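Local atomic coordinates of shikimate dehydrogenase (NADP(+)) (Thermotoga maritima, PDB entry 3U62), a protein that probably catalyses the reversible NADPH-linked reduction of 3-dehydroshikimate to shikimate, a step on the way to chorismate and the aromatic amino acids. Residues R17-Y22 with H30-E35; F23-M28 with E241-E246; G97-L102 with I124-Q129. All coordinates share one frame; numbering follows the deposited sequence.

In the fold
Contacts 1 and 2 share helix 15-26 and touch each other, Tyr22 packing on Val243 and Phe23 on His30. Contact 1 ties that helix to strand 31-36 within the substrate-binding domain; contact 2 joins its C-terminal end to helix 241-248, more than 200 residues further on, at the periphery. Contact 3 lies apart, its centre about 26 Å from either of the other centres, where helices 94-101 and 118-129 meet in the nucleotide-binding part. Chemistry follows place: contact 1 pairs a buried aromatic stack with a partly exposed amide, contact 2 has an exposed salt bridge beside one buried valine, and contact 3, the most buried, is purely apolar.

Contact 1 (R17-Y22 with H30-E35); sequences RLYNEY and HSYGME
Tyr19 and Tyr32 form the tight half of this contact, an offset stack in which the Tyr19 and Tyr32 ring centroids are 4.2 Å apart and the planes differ by 9°. Tyr32 CE1 sits over the centre of the Tyr19 ring, while Tyr19 CD1 falls toward the rim of the Tyr32 ring; Tyr19 CG and Tyr32 CD1 come to 3.4 Å. Tyr32 reaches the helix by holding CG anti to its backbone N (chi1 -163°). Both rings are buried, and their hydroxyls bond to different partners, Tyr19 OH to Asn232 and Tyr32 OH to Asn57.

The more solvent-exposed half belongs to Asn20, held by hydrogen bonds and not by close packing. Its ND2 donates to Tyr32 O (2.9 Å) on a lone pair in the carbonyl plane, and its OD1 accepts from Tyr32 N (2.9 Å), the donor tilted 26° from the amide carbonyl plane. A leucine here would lack both polar atoms and would probably leave Tyr32 N and O without their mates across the contact.

Strand 31-36 borders its sheet and pairs with strand 2-7 through Ser31 and Gly33. The side-chain amide thus serves the intervening residue as a neighbouring strand would, fastening the helix of this beta-alpha-beta unit to the sheet edge.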
loop_
_atom_site.group_PDB
_atom_site.type_symbol
_atom_site.label_atom_id
_atom_site.label_comp_id
_atom_site.label_asym_id
_atom_site.label_seq_id
_atom_site.Cartn_x
_atom_site.Cartn_y
_atom_site.Cartn_z
ATOM N N ARG A 17 6.164 -12.271 11.263
ATOM C CA ARG A 17 6.149 -13.732 11.107
ATOM C C ARG A 17 6.721 -14.170 9.756
ATOM O O ARG A 17 7.468 -15.148 9.684
ATOM C CB ARG A 17 4.736 -14.302 11.299
ATOM C CG ARG A 17 3.746 -13.864 10.231
ATOM C CD ARG A 17 2.484 -14.694 10.190
ATOM N NE ARG A 17 1.617 -14.232 9.101
ATOM C CZ ARG A 17 0.300 -14.413 9.041
ATOM N NH1 ARG A 17 -0.337 -15.053 10.013
ATOM N NH2 ARG A 17 -0.386 -13.944 8.006
ATOM N N LEU A 18 6.375 -13.436 8.699
ATOM C CA LEU A 18 6.797 -13.780 7.343
ATOM C C LEU A 18 8.280 -13.524 7.091
ATOM O O LEU A 18 8.975 -14.404 6.579
ATOM C CB LEU A 18 5.932 -13.067 6.299
ATOM C CG LEU A 18 4.563 -13.705 6.040
ATOM C CD1 LEU A 18 3.610 -12.680 5.450
ATOM C CD2 LEU A 18 4.681 -14.932 5.128
ATOM N N TYR A 19 8.764 -12.335 7.447
ATOM C CA TYR A 19 10.181 -12.022 7.276
ATOM C C TYR A 19 11.066 -12.919 8.144
ATOM O O TYR A 19 12.114 -13.378 7.687
ATOM C CB TYR A 19 10.469 -10.549 7.565
ATOM C CG TYR A 19 9.992 -9.578 6.504
ATOM C CD1 TYR A 19 8.712 -9.028 6.562
ATOM C CD2 TYR A 19 10.829 -9.187 5.456
ATOM C CE1 TYR A 19 8.269 -8.125 5.600
ATOM C CE2 TYR A 19 10.394 -8.283 4.486
ATOM C CZ TYR A 19 9.114 -7.757 4.567
ATOM O OH TYR A 19 8.676 -6.865 3.616
ATOM N N ASN A 20 10.644 -13.172 9.383
ATOM C CA ASN A 20 11.395 -14.050 10.283
ATOM C C ASN A 20 11.454 -15.499 9.810
ATOM O O ASN A 20 12.494 -16.153 9.949
ATOM C CB ASN A 20 10.858 -13.973 11.713
ATOM C CG ASN A 20 11.250 -12.687 12.414
ATOM O OD1 ASN A 20 12.393 -12.236 12.321
ATOM N ND2 ASN A 20 10.303 -12.091 13.129
ATOM N N GLU A 21 10.345 -16.002 9.264
ATOM C CA GLU A 21 10.325 -17.341 8.670
ATOM C C GLU A 21 11.244 -17.381 7.451
ATOM O O GLU A 21 11.974 -18.353 7.247
ATOM C CB GLU A 21 8.901 -17.758 8.278
ATOM C CG GLU A 21 8.778 -19.212 7.801
ATOM C CD GLU A 21 7.396 -19.568 7.260
ATOM O OE1 GLU A 21 6.539 -18.665 7.107
ATOM O OE2 GLU A 21 7.163 -20.766 6.983
ATOM N N TYR A 22 11.198 -16.314 6.655
ATOM C CA TYR A 22 12.035 -16.171 5.470
ATOM C C TYR A 22 13.524 -16.180 5.826
ATOM O O TYR A 22 14.305 -16.906 5.204
ATOM C CB TYR A 22 11.663 -14.893 4.708
ATOM C CG TYR A 22 12.665 -14.480 3.656
ATOM C CD1 TYR A 22 12.613 -15.016 2.372
ATOM C CD2 TYR A 22 13.663 -13.551 3.947
ATOM C CE1 TYR A 22 13.535 -14.641 1.405
ATOM C CE2 TYR A 22 14.589 -13.171 2.989
ATOM C CZ TYR A 22 14.518 -13.719 1.721
ATOM O OH TYR A 22 15.427 -13.348 0.763
ATOM N N HIS A 30 19.288 -12.364 10.206
ATOM C CA HIS A 30 18.477 -11.153 10.319
ATOM C C HIS A 30 17.206 -11.374 11.135
ATOM O O HIS A 30 16.726 -12.503 11.268
ATOM C CB HIS A 30 18.132 -10.600 8.932
ATOM C CG HIS A 30 19.302 -10.541 8.001
ATOM N ND1 HIS A 30 20.484 -9.914 8.332
ATOM C CD2 HIS A 30 19.478 -11.040 6.754
ATOM C CE1 HIS A 30 21.336 -10.026 7.329
ATOM N NE2 HIS A 30 20.750 -10.707 6.360
ATOM N N SER A 31 16.676 -10.281 11.675
ATOM C CA SER A 31 15.463 -10.309 12.484
ATOM C C SER A 31 14.506 -9.199 12.057
ATOM O O SER A 31 14.933 -8.166 11.534
ATOM C CB SER A 31 15.812 -10.162 13.965
ATOM O OG SER A 31 16.515 -8.953 14.212
ATOM N N TYR A 32 13.215 -9.422 12.286
ATOM C CA TYR A 32 12.180 -8.450 11.946
ATOM C C TYR A 32 11.215 -8.292 13.119
ATOM O O TYR A 32 10.589 -9.263 13.555
ATOM C CB TYR A 32 11.433 -8.893 10.685
ATOM C CG TYR A 32 10.613 -7.817 9.997
ATOM C CD1 TYR A 32 11.039 -7.255 8.792
ATOM C CD2 TYR A 32 9.406 -7.378 10.538
ATOM C CE1 TYR A 32 10.282 -6.275 8.148
ATOM C CE2 TYR A 32 8.646 -6.399 9.906
ATOM C CZ TYR A 32 9.088 -5.854 8.711
ATOM O OH TYR A 32 8.335 -4.887 8.087
ATOM N N GLY A 33 11.101 -7.064 13.619
ATOM C CA GLY A 33 10.244 -6.767 14.763
ATOM C C GLY A 33 9.090 -5.835 14.450
ATOM O O GLY A 33 8.639 -5.750 13.304
ATOM N N MET A 34 8.614 -5.143 15.480
ATOM C CA MET A 34 7.482 -4.225 15.358
ATOM C C MET A 34 7.553 -3.129 16.413
ATOM O O MET A 34 7.913 -3.381 17.565
ATOM C CB MET A 34 6.149 -4.977 15.468
ATOM C CG MET A 34 5.976 -5.802 16.745
ATOM S SD MET A 34 4.275 -6.308 17.049
ATOM C CE MET A 34 3.948 -7.310 15.597
ATOM N N GLU A 35 7.213 -1.910 16.005
ATOM C CA GLU A 35 7.224 -0.761 16.899
ATOM C C GLU A 35 5.953 0.053 16.676
ATOM O O GLU A 35 5.845 0.801 15.695
ATOM C CB GLU A 35 8.470 0.105 16.656
ATOM C CG GLU A 35 9.813 -0.635 16.770
ATOM C CD GLU A 35 10.363 -0.702 18.192
ATOM O OE1 GLU A 35 9.667 -0.282 19.141
ATOM O OE2 GLU A 35 11.508 -1.177 18.362
#

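Contact 2 (F23-M28 with E241-E246); sequences FKRAGM and EEVFKE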
loop_
_atom_site.group_PDB
_atom_site.type_symbol
_atom_site.label_atom_id
_atom_site.label_comp_id
_atom_site.label_asym_id
_atom_site.label_seq_id
_atom_site.Cartn_x
_atom_site.Cartn_y
_atom_site.Cartn_z
ATOM N N PHE A 23 13.908 -15.376 6.818
ATOM C CA PHE A 23 15.300 -15.320 7.265
ATOM C C PHE A 23 15.785 -16.681 7.758
ATOM O O PHE A 23 16.896 -17.100 7.427
ATOM C CB PHE A 23 15.509 -14.264 8.359
ATOM C CG PHE A 23 15.263 -12.846 7.909
ATOM C CD1 PHE A 23 14.674 -11.928 8.775
ATOM C CD2 PHE A 23 15.617 -12.423 6.629
ATOM C CE1 PHE A 23 14.441 -10.615 8.379
ATOM C CE2 PHE A 23 15.382 -11.113 6.222
ATOM C CZ PHE A 23 14.796 -10.206 7.098
ATOM N N LYS A 24 14.950 -17.363 8.543
ATOM C CA LYS A 24 15.295 -18.677 9.081
ATOM C C LYS A 24 15.472 -19.717 7.974
ATOM O O LYS A 24 16.438 -20.483 7.989
ATOM C CB LYS A 24 14.258 -19.153 10.105
ATOM C CG LYS A 24 14.685 -20.394 10.883
ATOM C CD LYS A 24 13.617 -20.848 11.865
ATOM C CE LYS A 24 13.976 -22.194 12.480
ATOM N NZ LYS A 24 13.008 -22.597 13.544
ATOM N N ARG A 25 14.540 -19.734 7.021
ATOM C CA ARG A 25 14.594 -20.663 5.892
ATOM C C ARG A 25 15.810 -20.404 4.993
ATOM O O ARG A 25 16.376 -21.339 4.421
ATOM C CB ARG A 25 13.284 -20.596 5.094
ATOM C CG ARG A 25 13.203 -21.500 3.866
ATOM C CD ARG A 25 13.263 -22.981 4.216
ATOM N NE ARG A 25 13.327 -23.803 3.010
ATOM C CZ ARG A 25 14.441 -24.063 2.328
ATOM N NH1 ARG A 25 15.612 -23.576 2.727
ATOM N NH2 ARG A 25 14.386 -24.819 1.241
ATOM N N ALA A 26 16.212 -19.138 4.888
ATOM C CA ALA A 26 17.362 -18.754 4.069
ATOM C C ALA A 26 18.703 -18.937 4.787
ATOM O O ALA A 26 19.765 -18.793 4.171
ATOM C CB ALA A 26 17.207 -17.317 3.577
ATOM N N GLY A 27 18.655 -19.260 6.079
ATOM C CA GLY A 27 19.864 -19.436 6.885
ATOM C C GLY A 27 20.527 -18.119 7.250
ATOM O O GLY A 27 21.728 -18.074 7.527
ATOM N N MET A 28 19.733 -17.051 7.250
ATOM C CA MET A 28 20.209 -15.706 7.563
ATOM C C MET A 28 20.041 -15.396 9.044
ATOM O O MET A 28 19.180 -15.973 9.714
ATOM C CB MET A 28 19.453 -14.670 6.732
ATOM C CG MET A 28 19.746 -14.727 5.243
ATOM S SD MET A 28 18.626 -13.677 4.303
ATOM C CE MET A 28 19.205 -13.995 2.633
ATOM N N GLU A 241 15.482 -15.502 -4.181
ATOM C CA GLU A 241 14.264 -15.702 -4.975
ATOM C C GLU A 241 13.493 -16.972 -4.617
ATOM O O GLU A 241 12.272 -16.930 -4.452
ATOM C CB GLU A 241 14.586 -15.676 -6.476
ATOM C CG GLU A 241 13.353 -15.674 -7.382
ATOM C CD GLU A 241 13.701 -15.622 -8.860
ATOM O OE1 GLU A 241 14.616 -16.356 -9.293
ATOM O OE2 GLU A 241 13.050 -14.850 -9.596
ATOM N N GLU A 242 14.205 -18.089 -4.496
ATOM C CA GLU A 242 13.567 -19.376 -4.224
ATOM C C GLU A 242 12.963 -19.440 -2.826
ATOM O O GLU A 242 11.841 -19.923 -2.656
ATOM C CB GLU A 242 14.555 -20.522 -4.441
ATOM C CG GLU A 242 14.949 -20.722 -5.900
ATOM C CD GLU A 242 16.125 -21.663 -6.072
ATOM O OE1 GLU A 242 16.372 -22.494 -5.169
ATOM O OE2 GLU A 242 16.805 -21.577 -7.116
ATOM N N VAL A 243 13.704 -18.951 -1.835
ATOM C CA VAL A 243 13.218 -18.917 -0.456
ATOM C C VAL A 243 12.043 -17.943 -0.332
ATOM O O VAL A 243 11.075 -18.225 0.382
ATOM C CB VAL A 243 14.350 -18.567 0.549
ATOM C CG1 VAL A 243 13.807 -18.409 1.966
ATOM C CG2 VAL A 243 15.434 -19.638 0.524
ATOM N N PHE A 244 12.123 -16.815 -1.036
ATOM C CA PHE A 244 11.039 -15.839 -1.028
ATOM C C PHE A 244 9.735 -16.437 -1.547
ATOM O O PHE A 244 8.686 -16.279 -0.921
ATOM C CB PHE A 244 11.393 -14.586 -1.832
ATOM C CG PHE A 244 10.339 -13.522 -1.771
ATOM C CD1 PHE A 244 10.267 -12.669 -0.678
ATOM C CD2 PHE A 244 9.398 -13.388 -2.787
ATOM C CE1 PHE A 244 9.289 -11.685 -0.602
ATOM C CE2 PHE A 244 8.412 -12.407 -2.721
ATOM C CZ PHE A 244 8.358 -11.558 -1.621
ATOM N N LYS A 245 9.807 -17.117 -2.690
ATOM C CA LYS A 245 8.635 -17.748 -3.293
ATOM C C LYS A 245 8.037 -18.821 -2.388
ATOM O O LYS A 245 6.811 -18.958 -2.306
ATOM C CB LYS A 245 8.981 -18.342 -4.661
ATOM C CG LYS A 245 9.200 -17.305 -5.748
ATOM C CD LYS A 245 9.562 -17.963 -7.064
ATOM C CE LYS A 245 9.820 -16.922 -8.140
ATOM N NZ LYS A 245 10.179 -17.555 -9.442
ATOM N N GLU A 246 8.902 -19.573 -1.711
ATOM C CA GLU A 246 8.456 -20.618 -0.797
ATOM C C GLU A 246 7.738 -20.042 0.427
ATOM O O GLU A 246 6.652 -20.504 0.783
ATOM C CB GLU A 246 9.640 -21.483 -0.360
ATOM C CG GLU A 246 9.257 -22.687 0.487
ATOM C CD GLU A 246 10.450 -23.545 0.848
ATOM O OE1 GLU A 246 10.702 -23.735 2.057
ATOM O OE2 GLU A 246 11.143 -24.029 -0.074
#
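Arg25 and Glu246 make a one-point salt bridge, in which Arg25 NE donates to Glu246 OE1 at 2.8 Å. The carboxylate oxygen is met on its syn side, but the guanidinium and carboxylate planes stand 55° apart. In keeping with that twist, Arg25 NH2 and Glu246 OE2 stay 3.6 Å apart, and the bridge is not bidentate. Glu246 extends straight beyond CG, whereas Arg25 bends at chi2 (64°), and the two side chains cross at about a right angle on the exposed side.

Beneath the charges, the aliphatic part of Arg25 rests on Val243, with Arg25 CG 3.7 Å from Val243 CG1. The same methyl touches Ala26 CB at 3.9 Å, and Val243 CG2 lies 4.1 Å from Ala26 CA. Val243, further covered by Tyr22, is the one buried residue among those that touch, and one of its methyls serves both neighbours.

Gly27 closes the helix with a positive phi (75°), Met28 N bonding back to Phe23 O at 2.8 Å and Gly27 N to Lys24 O at 3.2 Å. The contact therefore sets a Schellman-terminated helix end of the substrate-binding domain against helix 241-248, the last helix of the chain, away from the predicted shikimate and NADP(+) sites.

Contact 3 (G97-L102 with I124-Q129); sequences GVVKSL and IYALLQ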
loop_
_atom_site.group_PDB
_atom_site.type_symbol
_atom_site.label_atom_id
_atom_site.label_comp_id
_atom_site.label_asym_id
_atom_site.label_seq_id
_atom_site.Cartn_x
_atom_site.Cartn_y
_atom_site.Cartn_z
ATOM N N GLY A 97 4.836 -2.559 -5.743
ATOM C CA GLY A 97 3.867 -3.592 -5.390
ATOM C C GLY A 97 2.610 -3.528 -6.238
ATOM O O GLY A 97 2.094 -4.562 -6.666
ATOM N N VAL A 98 2.127 -2.311 -6.488
ATOM C CA VAL A 98 0.923 -2.095 -7.296
ATOM C C VAL A 98 1.155 -2.458 -8.768
ATOM O O VAL A 98 0.366 -3.207 -9.353
ATOM C CB VAL A 98 0.379 -0.645 -7.168
ATOM C CG1 VAL A 98 -0.860 -0.445 -8.036
ATOM C CG2 VAL A 98 0.052 -0.317 -5.718
ATOM N N VAL A 99 2.231 -1.934 -9.355
ATOM C CA VAL A 99 2.578 -2.227 -10.749
ATOM C C VAL A 99 2.700 -3.735 -10.977
ATOM O O VAL A 99 2.084 -4.278 -11.898
ATOM C CB VAL A 99 3.880 -1.505 -11.197
ATOM C CG1 VAL A 99 4.346 -1.998 -12.565
ATOM C CG2 VAL A 99 3.678 0.001 -11.224
ATOM N N LYS A 100 3.477 -4.401 -10.125
ATOM C CA LYS A 100 3.717 -5.833 -10.271
ATOM C C LYS A 100 2.472 -6.682 -10.003
ATOM O O LYS A 100 2.311 -7.747 -10.612
ATOM C CB LYS A 100 4.902 -6.282 -9.412
ATOM C CG LYS A 100 6.248 -5.771 -9.926
ATOM C CD LYS A 100 7.435 -6.557 -9.372
ATOM C CE LYS A 100 7.543 -7.946 -9.997
ATOM N NZ LYS A 100 7.490 -7.861 -11.574
ATOM N N SER A 101 1.598 -6.216 -9.110
ATOM C CA SER A 101 0.337 -6.912 -8.823
ATOM C C SER A 101 -0.605 -6.909 -10.029
ATOM O O SER A 101 -1.471 -7.777 -10.151
ATOM C CB SER A 101 -0.372 -6.293 -7.613
ATOM O OG SER A 101 -0.932 -5.031 -7.929
ATOM N N LEU A 102 -0.423 -5.928 -10.909
ATOM C CA LEU A 102 -1.270 -5.766 -12.086
ATOM C C LEU A 102 -0.608 -6.258 -13.372
ATOM O O LEU A 102 -1.056 -5.916 -14.472
ATOM C CB LEU A 102 -1.703 -4.302 -12.235
ATOM C CG LEU A 102 -2.665 -3.751 -11.176
ATOM C CD1 LEU A 102 -2.644 -2.230 -11.170
ATOM C CD2 LEU A 102 -4.087 -4.274 -11.381
ATOM N N ILE A 124 -1.596 6.068 -7.310
ATOM C CA ILE A 124 -1.650 7.065 -8.383
ATOM C C ILE A 124 -0.346 7.083 -9.186
ATOM O O ILE A 124 -0.376 7.076 -10.419
ATOM C CB ILE A 124 -1.985 8.484 -7.850
ATOM C CG1 ILE A 124 -3.376 8.502 -7.207
ATOM C CG2 ILE A 124 -1.919 9.519 -8.981
ATOM C CD1 ILE A 124 -3.576 9.624 -6.194
ATOM N N TYR A 125 0.786 7.091 -8.483
ATOM C CA TYR A 125 2.101 7.046 -9.123
ATOM C C TYR A 125 2.231 5.808 -10.008
ATOM O O TYR A 125 2.689 5.904 -11.148
ATOM C CB TYR A 125 3.218 7.075 -8.076
ATOM C CG TYR A 125 4.615 7.185 -8.655
ATOM C CD1 TYR A 125 5.196 8.431 -8.892
ATOM C CD2 TYR A 125 5.359 6.043 -8.956
ATOM C CE1 TYR A 125 6.480 8.537 -9.421
ATOM C CE2 TYR A 125 6.641 6.137 -9.485
ATOM C CZ TYR A 125 7.195 7.385 -9.715
ATOM O OH TYR A 125 8.463 7.482 -10.238
ATOM N N ALA A 126 1.818 4.659 -9.476
ATOM C CA ALA A 126 1.852 3.399 -10.216
ATOM C C ALA A 126 0.995 3.461 -11.481
ATOM O O ALA A 126 1.443 3.049 -12.556
ATOM C CB ALA A 126 1.405 2.253 -9.323
ATOM N N LEU A 127 -0.225 3.979 -11.346
ATOM C CA LEU A 127 -1.148 4.114 -12.474
ATOM C C LEU A 127 -0.583 5.015 -13.568
ATOM O O LEU A 127 -0.672 4.687 -14.753
ATOM C CB LEU A 127 -2.509 4.642 -12.006
ATOM C CG LEU A 127 -3.380 3.728 -11.138
ATOM C CD1 LEU A 127 -4.477 4.530 -10.456
ATOM C CD2 LEU A 127 -3.971 2.571 -11.938
ATOM N N LEU A 128 0.006 6.139 -13.164
ATOM C CA LEU A 128 0.628 7.063 -14.108
ATOM C C LEU A 128 1.825 6.438 -14.822
ATOM O O LEU A 128 2.059 6.718 -16.004
ATOM C CB LEU A 128 1.031 8.366 -13.412
ATOM C CG LEU A 128 -0.109 9.294 -12.974
ATOM C CD1 LEU A 128 0.413 10.365 -12.035
ATOM C CD2 LEU A 128 -0.820 9.930 -14.167
ATOM N N GLN A 129 2.574 5.598 -14.106
ATOM C CA GLN A 129 3.688 4.855 -14.696
ATOM C C GLN A 129 3.205 3.809 -15.696
ATOM O O GLN A 129 3.941 3.419 -16.604
ATOM C CB GLN A 129 4.550 4.202 -13.610
ATOM C CG GLN A 129 5.371 5.193 -12.792
ATOM C CD GLN A 129 6.283 6.048 -13.654
ATOM O OE1 GLN A 129 7.368 5.621 -14.046
ATOM N NE2 GLN A 129 5.839 7.269 -13.958
#
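Val99 and Ala126 bring their CA atoms within 5.7 Å, the closest pair of CA atoms across the helical segments 97-101 and 124-129. The small side chain of Ala126, which points at segment 97-102, is consistent with so close an approach.

That methyl carries the contact, meeting two consecutive valines. On one flank Val98 CG1 lies 3.8 Å from Ala126 CB; on another, Val99 CG2 reaches Ala126 CB at 3.7 Å and comes to 4.0 Å from Ala126 CA. The valines use different branches: in Val98 the touching CG1 is anti to the backbone N (chi1 179°), whereas in Val99 the touching CG2 is anti to the carbonyl carbon and beside the backbone N. Ala126 CB is thereby approached from two successive positions of one helical turn.

No polar bond crosses between the segments; the polar detail beside the contact lies at the end of helix 94-101. Ser101 OG donates to Val98 O at 2.7 Å, the hydroxyl O lying 118° from the C=O bond at the carbonyl oxygen and tilted 25° from the carbonyl plane. Val98 O also takes a weak bond from Leu102 N, which bonds to Val99 O as well where the helix ends. Ser101 OG is hydrogen-bonded to Tyr197 OH too, so this buried hydroxyl has two partners.

Met224 of helix 222-235 packs on Val98. Helix 118-129 follows strand 111-114, and the glycine-rich residues Gly115 to Ala119, running from the turn into its first residues, are predicted to bind NADP(+), as expected for the first helix of a Rossmann fold. Asp94, a predicted shikimate ligand, begins helix 94-101, with its side chain about 6 Å from that of Val98 at nearest atoms.

With no hydrogen bond or charge crossing between the segments, cohesion here rests on the close fit of three small aliphatic side chains, while Ser101 OG and Val98 O find their partners away from Ala126.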